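Side-chain contacts in soluble epoxide hydrolase (Bacillus megaterium, PDB 4INZ), which belongs to the alpha/beta hydrolase superfamily of enzymes, built on a largely parallel beta sheet with helices packed on its faces: residues N24-N29 with I96-E101; D71-N76 with E85-D90; V111-G116 with A285-K290; H277-A282 with P291-N296. The protein carries 1 engineered substitution. One frame throughout, in Å; residues are numbered along the deposited sequence.

Overall arrangement
Contacts 1 and 2 lie close together, their centres 11 Å apart, and share helix 89-102; along the chain contact 2 falls between the two segments of contact 1. They touch where Arg73 packs on Val28. Contacts 3 and 4, also 11 Å apart between centres, interlock along the chain, their segments alternating through strand 274-279, helix 286-289 and helix 291-303. Contacts 1 and 4 sit on opposite sides of the chain's centre, about 31 Å apart between centres. Contacts 1, 3 and 4 all reach the same mixed sheet; the antiparallel hairpin at one margin, the loop leaving central strand 108-112 and the outermost strand 274-279 each meet helices of the alpha/beta hydrolase fold.

Contact 1 of 4, residues N24-N29 with I96-E101; sequences NVNGVN and IRQVIE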
# COMPACT_ATOMS: atom_id res chain seq x y z
N ASN A 24 -15.73 9.51 8.74
CA ASN A 24 -15.03 10.73 9.09
C ASN A 24 -13.96 10.45 10.12
O ASN A 24 -14.25 10.01 11.24
CB ASN A 24 -16.01 11.79 9.62
CG ASN A 24 -15.33 13.11 9.92
OD1 ASN A 24 -15.04 13.42 11.08
ND2 ASN A 24 -15.08 13.91 8.89
N VAL A 25 -12.71 10.68 9.74
CA VAL A 25 -11.59 10.44 10.64
C VAL A 25 -10.55 11.54 10.48
O VAL A 25 -10.29 12.01 9.37
CB VAL A 25 -10.90 9.08 10.37
CG1 VAL A 25 -11.89 7.93 10.50
CG2 VAL A 25 -10.25 9.07 8.99
N ASN A 26 -9.96 11.95 11.59
CA ASN A 26 -8.76 12.77 11.55
C ASN A 26 -8.92 14.00 10.65
O ASN A 26 -7.98 14.40 9.96
CB ASN A 26 -7.59 11.91 11.08
CG ASN A 26 -6.24 12.53 11.42
OD1 ASN A 26 -6.15 13.42 12.27
ND2 ASN A 26 -5.19 12.04 10.76
N GLY A 27 -10.11 14.59 10.66
CA GLY A 27 -10.35 15.84 9.96
C GLY A 27 -10.69 15.71 8.49
O GLY A 27 -10.82 16.72 7.79
N VAL A 28 -10.84 14.48 8.01
CA VAL A 28 -11.15 14.23 6.61
C VAL A 28 -12.23 13.17 6.45
O VAL A 28 -12.44 12.35 7.36
CB VAL A 28 -9.90 13.80 5.81
CG1 VAL A 28 -8.78 14.82 5.98
CG2 VAL A 28 -9.43 12.42 6.27
N ASN A 29 -12.93 13.18 5.32
CA ASN A 29 -13.87 12.13 4.98
C ASN A 29 -13.19 11.14 4.05
O ASN A 29 -12.80 11.50 2.94
CB ASN A 29 -15.11 12.70 4.27
CG ASN A 29 -15.98 13.53 5.19
OD1 ASN A 29 -16.13 13.23 6.37
ND2 ASN A 29 -16.58 14.59 4.63
N ILE A 96 -5.41 5.61 9.89
CA ILE A 96 -5.62 4.18 10.01
C ILE A 96 -6.13 3.83 11.40
O ILE A 96 -7.03 3.01 11.54
CB ILE A 96 -4.34 3.37 9.68
CG1 ILE A 96 -3.83 3.74 8.28
CG2 ILE A 96 -4.61 1.87 9.77
CD1 ILE A 96 -4.87 3.62 7.17
N ARG A 97 -5.56 4.46 12.41
CA ARG A 97 -6.00 4.21 13.78
C ARG A 97 -7.49 4.53 13.95
O ARG A 97 -8.23 3.74 14.53
CB ARG A 97 -5.18 5.03 14.77
CG ARG A 97 -5.27 4.52 16.19
CD ARG A 97 -4.69 5.53 17.18
NE ARG A 97 -5.45 6.78 17.19
CZ ARG A 97 -6.59 6.95 17.85
NH1 ARG A 97 -7.11 5.96 18.56
NH2 ARG A 97 -7.21 8.12 17.80
N GLN A 98 -7.91 5.68 13.44
CA GLN A 98 -9.29 6.13 13.60
C GLN A 98 -10.26 5.32 12.73
O GLN A 98 -11.42 5.14 13.10
CB GLN A 98 -9.44 7.63 13.32
CG GLN A 98 -8.71 8.54 14.30
CD GLN A 98 -9.21 9.98 14.24
OE1 GLN A 98 -10.32 10.24 13.78
NE2 GLN A 98 -8.39 10.91 14.70
N VAL A 99 -9.80 4.84 11.59
CA VAL A 99 -10.65 4.02 10.74
C VAL A 99 -11.02 2.72 11.44
O VAL A 99 -12.19 2.31 11.44
CB VAL A 99 -9.98 3.71 9.39
CG1 VAL A 99 -10.69 2.56 8.70
CG2 VAL A 99 -9.98 4.97 8.52
N ILE A 100 -10.03 2.07 12.05
CA ILE A 100 -10.26 0.82 12.76
C ILE A 100 -11.26 1.02 13.90
O ILE A 100 -12.22 0.25 14.06
CB ILE A 100 -8.93 0.23 13.30
CG1 ILE A 100 -8.02 -0.14 12.13
CG2 ILE A 100 -9.19 -0.99 14.18
CD1 ILE A 100 -6.61 -0.53 12.53
N GLU A 101 -11.06 2.08 14.68
CA GLU A 101 -11.98 2.38 15.77
C GLU A 101 -13.33 2.87 15.26
O GLU A 101 -14.37 2.53 15.82
CB GLU A 101 -11.37 3.41 16.71
CG GLU A 101 -10.17 2.91 17.47
CD GLU A 101 -9.88 3.75 18.69
OE1 GLU A 101 -10.52 4.81 18.84
OE2 GLU A 101 -9.02 3.34 19.50
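The side-chain amide of Gln98 has the backbone of Asn26 over one face: the amide N of Asn26 approaches OE1 from well above the carbonyl plane, 56° out of it. Gln98 CG lies anti to the carbonyl carbon (chi1 -66°) and the chain is extended beyond it, which carries the amide out to the turn. Asn26 CA stands 3.7 Å from Gln98 NE2. The bond from Asn26 N to Gln98 OE1 is short, 2.8 Å, but bent, with an N-H...O angle of 141°. The Asn26 and Gln98 side chains run roughly perpendicular, their amide planes oblique to each other, and they do not pair. Each amide nitrogen has an acidic partner on helix 89-102, Gln98 NE2 on Glu94 and Asn26 ND2 on Asp95. Gln98 OE1 holds the turn, NE2 its own helix.

The segment 24-29 is the tip of the beta hairpin formed by strands 20-25 and 28-36 at one margin of the alpha/beta hydrolase sheet, closed by a type I' turn from Val25 to Val28; helix 89-102 passes beside it. Below the polar pair the contact is apolar. Val25 and Gln98 lie alongside, pointing opposite ways, Val25 CB lying 3.6 Å from Gln98 CB and Val25 CG1 3.7 Å from the same atom. Further along, Val25 CG1 meets Val99 CG2 at 4.0 Å, and CG2 of Val25 reaches that methyl too, at 4.1 Å. Leu30 of strand 28-36 touches both valines. Across the hairpin itself, Asn24 ND2 donates to Asn29 OD1 over 2.8 Å, its partner close to the Asn24 amide plane.

Contact 2 of 4, residues D71-N76 with E85-D90; sequences DLRGYN and ESYEID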
# COMPACT_ATOMS: atom_id res chain seq x y z
N ASP A 71 -9.97 3.94 0.60
CA ASP A 71 -9.31 4.87 -0.32
C ASP A 71 -8.52 5.85 0.53
O ASP A 71 -9.10 6.62 1.30
CB ASP A 71 -10.33 5.64 -1.16
CG ASP A 71 -11.01 4.78 -2.22
OD1 ASP A 71 -10.41 3.78 -2.69
OD2 ASP A 71 -12.14 5.12 -2.62
N LEU A 72 -7.19 5.81 0.42
CA LEU A 72 -6.34 6.72 1.20
C LEU A 72 -6.66 8.18 0.90
O LEU A 72 -7.16 8.50 -0.18
CB LEU A 72 -4.87 6.43 0.91
CG LEU A 72 -4.37 5.04 1.27
CD1 LEU A 72 -2.89 4.89 0.89
CD2 LEU A 72 -4.57 4.75 2.76
N ARG A 73 -6.37 9.07 1.84
CA ARG A 73 -6.65 10.48 1.62
C ARG A 73 -6.01 10.94 0.32
O ARG A 73 -4.88 10.55 -0.00
CB ARG A 73 -6.19 11.36 2.80
CG ARG A 73 -4.70 11.28 3.14
CD ARG A 73 -4.31 12.34 4.17
NE ARG A 73 -5.05 12.22 5.43
CZ ARG A 73 -5.40 13.26 6.18
NH1 ARG A 73 -5.09 14.49 5.81
NH2 ARG A 73 -6.07 13.07 7.31
N GLY A 74 -6.75 11.73 -0.45
CA GLY A 74 -6.27 12.21 -1.73
C GLY A 74 -6.68 11.33 -2.90
O GLY A 74 -6.65 11.77 -4.03
N TYR A 75 -7.06 10.08 -2.61
CA TYR A 75 -7.38 9.10 -3.66
C TYR A 75 -8.87 8.92 -3.92
O TYR A 75 -9.68 8.91 -2.99
CB TYR A 75 -6.82 7.73 -3.29
CG TYR A 75 -5.34 7.55 -3.54
CD1 TYR A 75 -4.40 8.03 -2.63
CD2 TYR A 75 -4.88 6.88 -4.67
CE1 TYR A 75 -3.04 7.84 -2.84
CE2 TYR A 75 -3.52 6.69 -4.88
CZ TYR A 75 -2.61 7.18 -3.97
OH TYR A 75 -1.26 6.99 -4.19
N ASN A 76 -9.22 8.75 -5.20
CA ASN A 76 -10.58 8.42 -5.61
C ASN A 76 -11.59 9.36 -4.95
O ASN A 76 -11.50 10.58 -5.11
CB ASN A 76 -10.90 6.95 -5.28
CG ASN A 76 -12.18 6.46 -5.93
OD1 ASN A 76 -12.57 6.93 -7.00
ND2 ASN A 76 -12.85 5.52 -5.28
N GLU A 85 1.71 19.02 4.37
CA GLU A 85 1.62 18.57 5.75
C GLU A 85 0.45 17.61 5.96
O GLU A 85 0.45 16.82 6.90
CB GLU A 85 1.53 19.76 6.70
CG GLU A 85 2.76 20.65 6.66
CD GLU A 85 2.78 21.69 7.75
OE1 GLU A 85 3.89 22.07 8.19
OE2 GLU A 85 1.69 22.13 8.18
N SER A 86 -0.54 17.68 5.07
CA SER A 86 -1.72 16.82 5.18
C SER A 86 -1.43 15.38 4.76
O SER A 86 -2.30 14.51 4.90
CB SER A 86 -2.86 17.39 4.33
OG SER A 86 -3.25 18.67 4.81
N TYR A 87 -0.23 15.14 4.25
CA TYR A 87 0.13 13.82 3.72
C TYR A 87 1.39 13.25 4.36
O TYR A 87 2.04 12.36 3.80
CB TYR A 87 0.26 13.88 2.20
CG TYR A 87 -1.02 14.35 1.55
CD1 TYR A 87 -2.05 13.46 1.27
CD2 TYR A 87 -1.22 15.70 1.26
CE1 TYR A 87 -3.24 13.89 0.70
CE2 TYR A 87 -2.41 16.13 0.70
CZ TYR A 87 -3.41 15.23 0.42
OH TYR A 87 -4.59 15.67 -0.14
N GLU A 88 1.72 13.77 5.53
CA GLU A 88 2.85 13.27 6.32
C GLU A 88 2.50 11.97 7.02
O GLU A 88 1.34 11.72 7.36
CB GLU A 88 3.27 14.32 7.35
CG GLU A 88 3.89 15.56 6.75
CD GLU A 88 5.37 15.38 6.46
OE1 GLU A 88 5.89 14.26 6.67
OE2 GLU A 88 6.02 16.36 6.04
N ILE A 89 3.51 11.14 7.27
CA ILE A 89 3.31 9.81 7.84
C ILE A 89 2.49 9.78 9.13
O ILE A 89 1.64 8.91 9.30
CB ILE A 89 4.66 9.07 8.05
CG1 ILE A 89 4.42 7.61 8.48
CG2 ILE A 89 5.53 9.81 9.07
CD1 ILE A 89 3.79 6.73 7.38
N ASP A 90 2.71 10.73 10.04
CA ASP A 90 1.97 10.72 11.29
C ASP A 90 0.47 10.90 11.04
O ASP A 90 -0.37 10.32 11.75
CB ASP A 90 2.47 11.81 12.25
CG ASP A 90 3.84 11.50 12.83
OD1 ASP A 90 4.34 10.37 12.65
OD2 ASP A 90 4.42 12.39 13.50
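Arg73 starts with CG between its backbone N and carbonyl carbon (chi1 59°) and bends again at chi3, which carries the guanidinium to the carbonyl of Ser86 and brings CG and CD obliquely across the CD1-CE1 edge of Tyr87. NH1 reaches Ser86 O at 2.9 Å, but the bond is weak, with an N-H...O angle of only 121°. Arg73 CD is almost as near, 3.0 Å from Ser86 O, so the carbonyl oxygen rests against the bend of the chain as well as its end. The stronger polar partner of Arg73 is Asp95 of helix 89-102, which forms a salt bridge with NE.

Arg73 and Gly74 are the central residues of a type II turn from Leu72 to Tyr75, in the loop that follows strand 66-70 of the alpha/beta hydrolase sheet and leads toward helix 89-102. Tyr87 meets this turn edge-on. Its CE1 lies 3.8 Å from Arg73 O, which is in the plane of the ring, while Tyr87 OH comes within 4.2 Å of Gly74 CA. Tyr87 CD1 packs at 3.8 Å on Arg73 CD, with the guanidinium plane turned 83° from the ring. The phenol hydroxyl is hydrogen-bonded to Ser215 of helix 213-220 and to the carbonyl of Pro81, and Arg73 O to the hydroxyl of Tyr219 of the same helix.

Contact 3 of 4, residues V111-G116 with A285-K290; sequences VVHDWG and APQHEK
His113, just past strand 108-112, reaches toward Gln287 and Ala285. Its CB meets the Gln287 amide nitrogen first, at 3.6 Å from NE2. One bond further, His113 CG is 3.3 Å from the same NE2, which stands 3.1 Å above the plane of the imidazole and offset toward its rim. The far end of the ring approaches Ala285 obliquely, near its CB. Gln287 presents its amide to the ring nearly perpendicularly, the two planes 88° apart, so that the nitrogen rather than the flat side of the amide faces the ring. Gln287 reaches there through a bend at chi2 (-89°), which turns the end of the chain back across the histidine. On the opposite face of the imidazole lies Asp114 CB, 3.9 Å above the plane and over its centre, leaving His113 sandwiched between its own neighbour and the glutamine.

Ala285 is fixed in turn at the start of its short helix: its N donates to Glu289 OE2 over 3.0 Å, and its O accepts from both His288 N and Glu289 N. The other carboxylate oxygen of Glu289 takes the amide of Ser283.

The turn at Asp114, with its positive phi, is the sharp strand-to-helix bend known in this fold as the nucleophile elbow, running from strand 108-112 into helix 115-126. Strand 108-112 is hydrogen-bonded between strands 40-44 and 131-137; Phe137 of the latter touches both His113 and Gln287, and Pro286 carries helix 286-289 onto Leu279 of strand 274-279.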
# COMPACT_ATOMS: atom_id res chain seq x y z
N VAL A 111 -3.96 -5.69 5.68
CA VAL A 111 -3.44 -6.18 4.40
C VAL A 111 -2.97 -4.98 3.57
O VAL A 111 -3.75 -4.07 3.32
CB VAL A 111 -4.53 -6.94 3.63
CG1 VAL A 111 -3.95 -7.61 2.37
CG2 VAL A 111 -5.18 -7.96 4.54
N VAL A 112 -1.71 -4.97 3.16
CA VAL A 112 -1.11 -3.72 2.69
C VAL A 112 -0.23 -3.89 1.45
O VAL A 112 0.32 -4.96 1.22
CB VAL A 112 -0.29 -3.05 3.81
CG1 VAL A 112 -1.17 -2.80 5.04
CG2 VAL A 112 0.91 -3.91 4.19
N HIS A 113 -0.09 -2.80 0.68
CA HIS A 113 0.64 -2.83 -0.59
C HIS A 113 1.20 -1.43 -0.88
O HIS A 113 0.51 -0.43 -0.69
CB HIS A 113 -0.34 -3.25 -1.70
CG HIS A 113 0.22 -3.19 -3.08
ND1 HIS A 113 1.34 -3.89 -3.48
CD2 HIS A 113 -0.24 -2.55 -4.19
CE1 HIS A 113 1.57 -3.66 -4.76
NE2 HIS A 113 0.62 -2.85 -5.22
N ASP A 114 2.46 -1.37 -1.31
CA ASP A 114 3.07 -0.14 -1.83
C ASP A 114 3.03 0.97 -0.77
O ASP A 114 3.50 0.75 0.35
CB ASP A 114 2.39 0.26 -3.16
CG ASP A 114 3.14 1.35 -3.91
OD1 ASP A 114 4.10 1.03 -4.65
OD2 ASP A 114 2.75 2.53 -3.77
N TRP A 115 2.49 2.15 -1.09
CA TRP A 115 2.36 3.19 -0.06
C TRP A 115 1.56 2.69 1.13
O TRP A 115 1.85 3.05 2.28
CB TRP A 115 1.73 4.49 -0.62
CG TRP A 115 2.73 5.61 -0.76
CD1 TRP A 115 3.25 6.09 -1.93
CD2 TRP A 115 3.34 6.35 0.29
NE1 TRP A 115 4.15 7.10 -1.66
CE2 TRP A 115 4.22 7.28 -0.30
CE3 TRP A 115 3.23 6.33 1.69
CZ2 TRP A 115 4.99 8.17 0.45
CZ3 TRP A 115 3.99 7.22 2.44
CH2 TRP A 115 4.86 8.12 1.81
N GLY A 116 0.56 1.86 0.87
CA GLY A 116 -0.22 1.25 1.93
C GLY A 116 0.63 0.41 2.86
O GLY A 116 0.35 0.32 4.06
N ALA A 285 2.06 -6.07 -8.26
CA ALA A 285 0.76 -6.18 -7.59
C ALA A 285 0.15 -7.58 -7.68
O ALA A 285 -0.85 -7.80 -8.38
CB ALA A 285 -0.21 -5.14 -8.14
N PRO A 286 0.74 -8.53 -6.96
CA PRO A 286 0.29 -9.93 -7.00
C PRO A 286 -1.20 -10.06 -6.71
O PRO A 286 -1.84 -10.96 -7.25
CB PRO A 286 1.09 -10.59 -5.88
CG PRO A 286 2.32 -9.75 -5.74
CD PRO A 286 1.86 -8.34 -6.02
N GLN A 287 -1.74 -9.20 -5.85
CA GLN A 287 -3.10 -9.41 -5.39
C GLN A 287 -4.13 -9.45 -6.52
O GLN A 287 -5.11 -10.18 -6.43
CB GLN A 287 -3.49 -8.41 -4.28
CG GLN A 287 -3.64 -6.95 -4.72
CD GLN A 287 -2.34 -6.17 -4.64
OE1 GLN A 287 -1.27 -6.69 -4.97
NE2 GLN A 287 -2.42 -4.92 -4.18
N HIS A 288 -3.92 -8.67 -7.59
CA HIS A 288 -4.82 -8.78 -8.74
C HIS A 288 -4.19 -9.37 -10.01
O HIS A 288 -4.90 -9.67 -10.96
CB HIS A 288 -5.65 -7.50 -9.02
CG HIS A 288 -4.86 -6.34 -9.55
ND1 HIS A 288 -5.48 -5.21 -10.06
CD2 HIS A 288 -3.53 -6.11 -9.63
CE1 HIS A 288 -4.56 -4.34 -10.43
NE2 HIS A 288 -3.37 -4.86 -10.18
N GLU A 289 -2.87 -9.57 -10.00
CA GLU A 289 -2.21 -10.30 -11.09
C GLU A 289 -2.44 -11.81 -11.00
O GLU A 289 -2.69 -12.47 -12.02
CB GLU A 289 -0.71 -10.03 -11.09
CG GLU A 289 -0.33 -8.61 -11.43
CD GLU A 289 1.17 -8.40 -11.43
OE1 GLU A 289 1.90 -9.27 -11.97
OE2 GLU A 289 1.62 -7.36 -10.89
N LYS A 290 -2.36 -12.34 -9.78
CA LYS A 290 -2.48 -13.78 -9.53
C LYS A 290 -3.37 -14.01 -8.31
O LYS A 290 -2.92 -14.51 -7.28
CB LYS A 290 -1.10 -14.39 -9.27
CG LYS A 290 -0.13 -14.27 -10.44
CD LYS A 290 -0.59 -15.07 -11.65
CE LYS A 290 0.47 -15.07 -12.75
NZ LYS A 290 0.19 -16.03 -13.87

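Contact 4 of 4, residues H277-A282 with P291-N296; sequences HRLAEA and PQEVNN
Strand 277-279 and helix 291-296 run antiparallel, their axes 10.5 Å apart at closest approach and 175° between directions, with Leu279 and Glu293 facing each other across the gap. This is the last strand of the alpha/beta hydrolase sheet and the C-terminal helix packed against it; strand 274-279 is the outermost strand of the sheet within the chain, and its backbone pairs with strand 248-253 on the inner side.

Glu293 carries much of the contact. With CG anti to the backbone N (chi1 -178°) and the chain extended beyond it, the side chain stretches from the helix toward the strand and meets Leu279 coming from the opposite direction. Leu279 CG and CD2 lie over one face of the carboxylate: Leu279 CD2 is 3.6 Å from Glu293 CD and also 3.6 Å from OE1, while Leu279 CG sits 3.6 Å from OE2. The acidic group is thus laid on a hydrocarbon surface.

His277 stands two residues before Leu279 on the same face of the strand, its ring plane turned 87° from the carboxylate; Glu293 OE2 is placed at the ring edge, but the spacing modelled there is too close and the approach is doubtful. Leu279 CD1 also lies at that ring's edge, in its plane.

Deeper in, Ile251 of strand 248-253 touches both Leu279 and Val294, and Pro286 of the preceding short helix does the same. Leu279 CD2, already over the Glu293 carboxylate, also meets Val294 CG2 at 4.2 Å.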
# COMPACT_ATOMS: atom_id res chain seq x y z
N HIS A 277 6.11 -15.70 0.84
CA HIS A 277 5.75 -16.42 -0.38
C HIS A 277 6.11 -15.54 -1.57
O HIS A 277 5.64 -14.41 -1.66
CB HIS A 277 4.24 -16.70 -0.43
CG HIS A 277 3.84 -17.61 -1.54
ND1 HIS A 277 3.52 -17.15 -2.81
CD2 HIS A 277 3.70 -18.95 -1.58
CE1 HIS A 277 3.19 -18.17 -3.57
NE2 HIS A 277 3.30 -19.28 -2.85
N ARG A 278 6.94 -16.06 -2.47
CA ARG A 278 7.38 -15.29 -3.62
C ARG A 278 6.78 -15.84 -4.90
O ARG A 278 6.87 -17.04 -5.17
CB ARG A 278 8.91 -15.35 -3.73
CG ARG A 278 9.65 -14.70 -2.58
CD ARG A 278 11.14 -14.97 -2.75
NE ARG A 278 11.97 -13.98 -2.08
CZ ARG A 278 12.98 -13.34 -2.67
NH1 ARG A 278 13.69 -12.45 -1.99
NH2 ARG A 278 13.27 -13.60 -3.95
N LEU A 279 6.16 -14.97 -5.70
CA LEU A 279 5.58 -15.39 -6.97
C LEU A 279 6.54 -15.09 -8.10
O LEU A 279 6.89 -13.93 -8.34
CB LEU A 279 4.26 -14.66 -7.22
CG LEU A 279 3.13 -14.91 -6.22
CD1 LEU A 279 3.26 -14.01 -5.00
CD2 LEU A 279 1.80 -14.68 -6.89
N ALA A 280 6.98 -16.13 -8.81
CA ALA A 280 7.90 -15.95 -9.92
C ALA A 280 7.26 -15.22 -11.09
O ALA A 280 7.93 -14.50 -11.83
CB ALA A 280 8.46 -17.30 -10.37
N GLU A 281 5.95 -15.39 -11.26
CA GLU A 281 5.27 -14.86 -12.44
C GLU A 281 4.38 -13.65 -12.14
O GLU A 281 3.46 -13.34 -12.90
CB GLU A 281 4.44 -15.96 -13.12
CG GLU A 281 5.23 -17.21 -13.47
CD GLU A 281 6.23 -16.98 -14.59
OE1 GLU A 281 6.25 -15.87 -15.15
OE2 GLU A 281 7.00 -17.92 -14.90
N ALA A 282 4.66 -12.96 -11.04
CA ALA A 282 3.94 -11.73 -10.74
C ALA A 282 4.90 -10.58 -10.55
O ALA A 282 6.04 -10.76 -10.11
CB ALA A 282 3.07 -11.88 -9.53
N PRO A 291 -4.65 -13.63 -8.42
CA PRO A 291 -5.50 -13.62 -7.22
C PRO A 291 -5.70 -15.00 -6.60
O PRO A 291 -5.79 -15.10 -5.37
CB PRO A 291 -6.82 -13.05 -7.74
CG PRO A 291 -6.80 -13.33 -9.22
CD PRO A 291 -5.37 -13.16 -9.62
N GLN A 292 -5.79 -16.05 -7.40
CA GLN A 292 -6.05 -17.36 -6.83
C GLN A 292 -4.86 -17.84 -6.00
O GLN A 292 -5.03 -18.31 -4.86
CB GLN A 292 -6.39 -18.40 -7.91
CG GLN A 292 -6.67 -19.76 -7.31
CD GLN A 292 -7.26 -20.75 -8.31
OE1 GLN A 292 -7.84 -20.36 -9.33
NE2 GLN A 292 -7.10 -22.04 -8.02
N GLU A 293 -3.66 -17.74 -6.56
CA GLU A 293 -2.45 -18.11 -5.82
C GLU A 293 -2.33 -17.30 -4.53
O GLU A 293 -2.04 -17.84 -3.45
CB GLU A 293 -1.20 -17.90 -6.68
CG GLU A 293 0.06 -18.31 -5.97
CD GLU A 293 1.30 -18.25 -6.84
OE1 GLU A 293 1.16 -17.98 -8.05
OE2 GLU A 293 2.41 -18.48 -6.31
N VAL A 294 -2.55 -16.00 -4.64
CA VAL A 294 -2.48 -15.11 -3.49
C VAL A 294 -3.52 -15.48 -2.42
O VAL A 294 -3.20 -15.59 -1.23
CB VAL A 294 -2.70 -13.64 -3.92
CG1 VAL A 294 -3.02 -12.76 -2.71
CG2 VAL A 294 -1.47 -13.12 -4.67
N ASN A 295 -4.75 -15.69 -2.86
CA ASN A 295 -5.83 -16.00 -1.92
C ASN A 295 -5.55 -17.28 -1.15
O ASN A 295 -5.84 -17.36 0.05
CB ASN A 295 -7.18 -16.06 -2.63
CG ASN A 295 -7.69 -14.68 -3.03
OD1 ASN A 295 -7.15 -13.66 -2.59
ND2 ASN A 295 -8.75 -14.64 -3.85
N ASN A 296 -4.98 -18.27 -1.82
CA ASN A 296 -4.70 -19.53 -1.15
C ASN A 296 -3.60 -19.39 -0.10
O ASN A 296 -3.63 -20.05 0.94
CB ASN A 296 -4.39 -20.63 -2.16
CG ASN A 296 -5.64 -21.15 -2.85
OD1 ASN A 296 -6.75 -20.99 -2.34
ND2 ASN A 296 -5.46 -21.77 -4.01